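Side-chain contacts in endoglucanase CEL5A (Eubacterium cellulosolvens, PDB 4AFM), which probably binds xyloglucan and related beta-glucans through this non-catalytic, family 65 carbohydrate-binding module of a family 5 endoglucanase: residues Y28-Q31 / M37-D40; F87-I92 / D99-L104. One frame throughout, in Å; residues are numbered along the deposited sequence.

Contact 1 of 2, residues Y28-Q31 / M37-D40; sequences YELQ and MPFD
Both methyls of L30 come up against the CG-CD side of the P38 ring. Rotation about the CA-CB bond sets the leucine CG anti to the carbonyl carbon (chi1 -65°), and the fork at CG then carries CD1 and CD2 to the loop. CD1 does most of the work: it lies 4.1 Å from P38 CD and almost equally near P38 CG. The same methyl approaches F39 CE1 obliquely at 4.4 Å. In one of the two conformers of M37, a selenomethionine, SE lies 4.3 Å from L30 CD1, a contact that is therefore tentative. CD2, the other branch, also borders the proline, 4.2 Å from P38 CD. A branched aliphatic suits this place because its methyls can meet several apolar partners at once.

Y28, two residues earlier on the same strand, slides past P38 in the opposite direction and brings its OH to 3.9 Å from P38 CG; this is van der Waals contact, with no hydrogen bond across the pair. P38 offers a compact apolar surface to both residues. Strand 28-30 is, within this chain, an edge strand of a four-stranded antiparallel sheet, paired with strand 106-111. F39 packs against A125 and Y127 of strand 118-127, in the other antiparallel sheet, so the loop joins the two sheets, consistent with the beta-sandwich of such carbohydrate-binding modules.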
# COMPACT_ATOMS: atom_id res chain seq x y z
N TYR A 28 -1.84 -5.78 -6.19
CA TYR A 28 -1.16 -4.99 -5.18
C TYR A 28 -0.07 -4.20 -5.87
O TYR A 28 0.62 -4.80 -6.75
CB TYR A 28 -0.48 -5.99 -4.18
CG TYR A 28 0.32 -5.31 -3.10
CD1 TYR A 28 -0.26 -4.88 -1.92
CD2 TYR A 28 1.71 -5.13 -3.25
CE1 TYR A 28 0.47 -4.21 -0.91
CE2 TYR A 28 2.46 -4.49 -2.30
CZ TYR A 28 1.85 -4.04 -1.15
OH TYR A 28 2.58 -3.42 -0.12
N GLU A 29 0.12 -2.97 -5.59
CA GLU A 29 1.19 -2.16 -6.18
C GLU A 29 1.80 -1.26 -5.21
O GLU A 29 1.01 -0.62 -4.40
CB GLU A 29 0.55 -1.26 -7.36
CG GLU A 29 0.04 -2.12 -8.48
CD GLU A 29 -0.58 -1.23 -9.43
OE1 GLU A 29 -1.72 -0.62 -9.20
OE2 GLU A 29 -0.17 -1.29 -10.59
N LEU A 30 3.05 -0.97 -5.33
CA LEU A 30 3.75 0.07 -4.55
C LEU A 30 4.62 0.84 -5.43
O LEU A 30 5.23 0.29 -6.48
CB LEU A 30 4.74 -0.45 -3.58
CG LEU A 30 4.17 -1.23 -2.52
CD1 LEU A 30 5.28 -1.91 -1.56
CD2 LEU A 30 3.51 -0.30 -1.42
N GLN A 31 4.81 2.12 -5.25
CA GLN A 31 5.72 2.91 -5.96
C GLN A 31 6.69 3.56 -4.94
O GLN A 31 6.35 4.61 -4.36
CB GLN A 31 5.01 3.91 -6.74
CG GLN A 31 4.19 3.12 -7.76
CD GLN A 31 3.55 3.95 -8.87
OE1 GLN A 31 4.06 4.99 -9.33
NE2 GLN A 31 2.46 3.42 -9.36
N MSE A 37 7.40 3.19 2.72
CA MSE A 37 7.51 1.75 2.49
C MSE A 37 7.04 0.94 3.69
O MSE A 37 7.43 1.24 4.83
CB MSE A 37 9.01 1.46 2.21
CG MSE A 37 9.46 1.83 0.81
SE MSE A 37 8.50 0.78 -0.59
CE MSE A 37 9.29 -0.97 -0.10
N PRO A 38 6.31 -0.14 3.48
CA PRO A 38 5.91 -1.00 4.57
C PRO A 38 6.95 -1.98 5.00
O PRO A 38 6.84 -2.61 6.08
CB PRO A 38 4.63 -1.67 4.03
CG PRO A 38 4.89 -1.76 2.56
CD PRO A 38 5.55 -0.44 2.22
N PHE A 39 8.00 -2.23 4.19
CA PHE A 39 9.07 -3.11 4.55
C PHE A 39 10.35 -2.49 3.99
O PHE A 39 10.33 -1.62 3.12
CB PHE A 39 8.87 -4.57 4.12
CG PHE A 39 8.99 -4.81 2.66
CD1 PHE A 39 7.95 -4.52 1.77
CD2 PHE A 39 10.17 -5.31 2.11
CE1 PHE A 39 8.07 -4.75 0.40
CE2 PHE A 39 10.24 -5.58 0.76
CZ PHE A 39 9.24 -5.24 -0.11
N ASP A 40 11.48 -3.03 4.45
CA ASP A 40 12.81 -2.50 4.09
C ASP A 40 13.45 -3.45 3.05
O ASP A 40 13.83 -4.58 3.29
CB ASP A 40 13.70 -2.50 5.34
CG ASP A 40 15.06 -1.95 5.02
OD1 ASP A 40 15.36 -1.54 3.89
OD2 ASP A 40 15.87 -1.95 6.01

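Contact 2 of 2, residues F87-I92 / D99-L104; sequences FTKEQI and DDFSDL
K89 and I92 of the helix both pack against the ring of F101, I92 through a methyl and K89 through the last carbon before its ammonium. K89 slides past the phenylalanine in the opposite direction; its CE comes to the ring edge, near the ring plane, 3.9 Å from F101 CE2. The lysine gets there fully extended, with CG anti to the backbone N (chi1 178°), and a long methylene chain suits a residue whose last methylene must touch the ring edge while its ammonium reaches on to the polar atoms beyond. I92 crosses F101 at about a right angle, its CG2 4.0 Å from F101 CZ in an oblique approach. Over the centre of one ring face lies D99 C, from the loop itself; F60 meets the ring edge-to-face.

The segment 87-92 carries the strand-to-helix junction, where strand 84-88 passes directly into helix 89-96. A capping box marks the turn: T88 is the N-cap, its OG1 accepting from Q91 N at 3.1 Å, while T88 N donates in return to Q91 OE1, in the carbonyl plane. The short hydroxyl and the longer amide are well matched to this reciprocal exchange.

A single water links the segments: it accepts from K89 NZ at 2.9 Å and donates to D99 O, while NZ also makes hydrogen bonds to L41 O and K43 O. On the loop side, D100 OD1 accepts from S102 N in an Asx turn and from S102 OG, both donors approaching from the same face of the carboxylate. The next turn, type I, runs from F101 to L104.

As for charge, K89 NZ stands 5.3 Å from D99 OD2, not in contact.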
# COMPACT_ATOMS: atom_id res chain seq x y z
N PHE A 87 8.39 -15.56 -3.33
CA PHE A 87 9.35 -14.85 -4.16
C PHE A 87 10.51 -14.45 -3.25
O PHE A 87 10.26 -14.03 -2.12
CB PHE A 87 8.74 -13.59 -4.78
CG PHE A 87 7.52 -13.85 -5.61
CD1 PHE A 87 6.25 -13.84 -5.05
CD2 PHE A 87 7.61 -14.09 -7.00
CE1 PHE A 87 5.14 -14.03 -5.78
CE2 PHE A 87 6.47 -14.28 -7.75
CZ PHE A 87 5.24 -14.24 -7.15
N THR A 88 11.73 -14.63 -3.64
CA THR A 88 12.85 -14.24 -2.77
C THR A 88 13.61 -13.07 -3.28
O THR A 88 13.66 -12.80 -4.50
CB THR A 88 13.85 -15.37 -2.63
OG1 THR A 88 14.57 -15.58 -3.86
CG2 THR A 88 13.14 -16.74 -2.25
N LYS A 89 14.27 -12.36 -2.35
CA LYS A 89 15.03 -11.23 -2.78
C LYS A 89 16.14 -11.65 -3.77
O LYS A 89 16.44 -10.95 -4.75
CB LYS A 89 15.70 -10.52 -1.58
CG LYS A 89 16.54 -9.37 -2.01
CD LYS A 89 17.11 -8.64 -0.77
CE LYS A 89 17.84 -7.45 -1.17
NZ LYS A 89 18.33 -6.68 0.05
N GLU A 90 16.78 -12.78 -3.51
CA GLU A 90 17.90 -13.06 -4.42
C GLU A 90 17.28 -13.39 -5.85
O GLU A 90 17.94 -12.99 -6.85
CB GLU A 90 18.65 -14.23 -3.82
CG GLU A 90 19.40 -14.03 -2.48
CD GLU A 90 19.96 -12.61 -2.09
OE1 GLU A 90 21.00 -12.21 -2.67
OE2 GLU A 90 19.45 -11.92 -1.11
N GLN A 91 16.15 -14.02 -5.97
CA GLN A 91 15.55 -14.21 -7.28
C GLN A 91 15.19 -12.89 -7.94
O GLN A 91 15.39 -12.61 -9.11
CB GLN A 91 14.40 -15.11 -6.97
CG GLN A 91 13.48 -15.21 -8.05
CD GLN A 91 12.09 -15.69 -7.62
OE1 GLN A 91 11.49 -15.47 -6.53
NE2 GLN A 91 11.49 -16.33 -8.59
N ILE A 92 14.60 -11.98 -7.13
CA ILE A 92 14.21 -10.66 -7.64
C ILE A 92 15.46 -9.94 -8.10
O ILE A 92 15.41 -9.29 -9.17
CB ILE A 92 13.45 -9.87 -6.50
CG1 ILE A 92 12.14 -10.56 -6.14
CG2 ILE A 92 13.27 -8.47 -6.90
CD1 ILE A 92 11.54 -10.10 -4.77
N ASP A 99 21.02 -6.09 -6.78
CA ASP A 99 20.23 -5.95 -5.55
C ASP A 99 20.33 -4.47 -5.11
O ASP A 99 20.05 -4.23 -3.92
CB ASP A 99 20.66 -6.86 -4.37
CG ASP A 99 22.11 -6.64 -3.98
OD1 ASP A 99 22.80 -5.81 -4.55
OD2 ASP A 99 22.55 -7.35 -3.03
N ASP A 100 20.59 -3.56 -5.97
CA ASP A 100 20.60 -2.17 -5.62
C ASP A 100 19.18 -1.64 -6.04
O ASP A 100 18.94 -1.38 -7.23
CB ASP A 100 21.67 -1.44 -6.44
CG ASP A 100 21.72 -0.00 -6.17
OD1 ASP A 100 20.89 0.61 -5.58
OD2 ASP A 100 22.70 0.65 -6.67
N PHE A 101 18.32 -1.43 -5.02
CA PHE A 101 16.94 -0.91 -5.26
C PHE A 101 16.86 0.54 -5.11
O PHE A 101 15.75 1.10 -4.96
CB PHE A 101 15.96 -1.71 -4.42
CG PHE A 101 15.95 -3.13 -4.73
CD1 PHE A 101 15.66 -3.65 -6.06
CD2 PHE A 101 16.22 -4.13 -3.74
CE1 PHE A 101 15.70 -5.03 -6.34
CE2 PHE A 101 16.17 -5.50 -4.06
CZ PHE A 101 15.99 -5.99 -5.37
N SER A 102 17.98 1.31 -5.20
CA SER A 102 17.94 2.75 -4.99
C SER A 102 17.23 3.48 -6.11
O SER A 102 16.85 4.63 -5.97
CB SER A 102 19.38 3.32 -4.88
OG SER A 102 20.09 3.10 -6.10
N ASP A 103 16.96 2.79 -7.26
CA ASP A 103 16.26 3.43 -8.40
C ASP A 103 14.97 2.65 -8.68
O ASP A 103 14.41 2.84 -9.80
CB ASP A 103 17.18 3.42 -9.66
CG ASP A 103 17.75 1.97 -9.93
OD1 ASP A 103 17.37 0.94 -9.31
OD2 ASP A 103 18.70 1.93 -10.83
N LEU A 104 14.44 1.89 -7.77
CA LEU A 104 13.24 1.09 -8.02
C LEU A 104 11.99 1.92 -8.10
O LEU A 104 11.65 2.63 -7.10
CB LEU A 104 13.14 0.05 -6.92
CG LEU A 104 11.92 -0.88 -7.01
CD1 LEU A 104 11.94 -1.75 -8.27
CD2 LEU A 104 11.83 -1.74 -5.75
O HOH W 1 19.60 -4.41 -1.20

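Contact 1 closes before contact 2 opens along the chain, and their centres lie 13 Å apart; the nearest atoms come within about 5 Å without touching. They are connected through a shared neighbour: F45, at the start of strand 45-52, touches residues of both. The sheet that begins with strand 28-30 also continues through strand 106-111 to strand 56-62, which borders contact 2. Contact 1 also faces the second subunit, where P38 packs on F8 of that subunit, whereas no other chain of the assembly touches contact 2. A glycerol about 3 Å from the side chain of Y28 probably comes from the crystallisation liquor, so it does not by itself mark a xyloglucan-binding site.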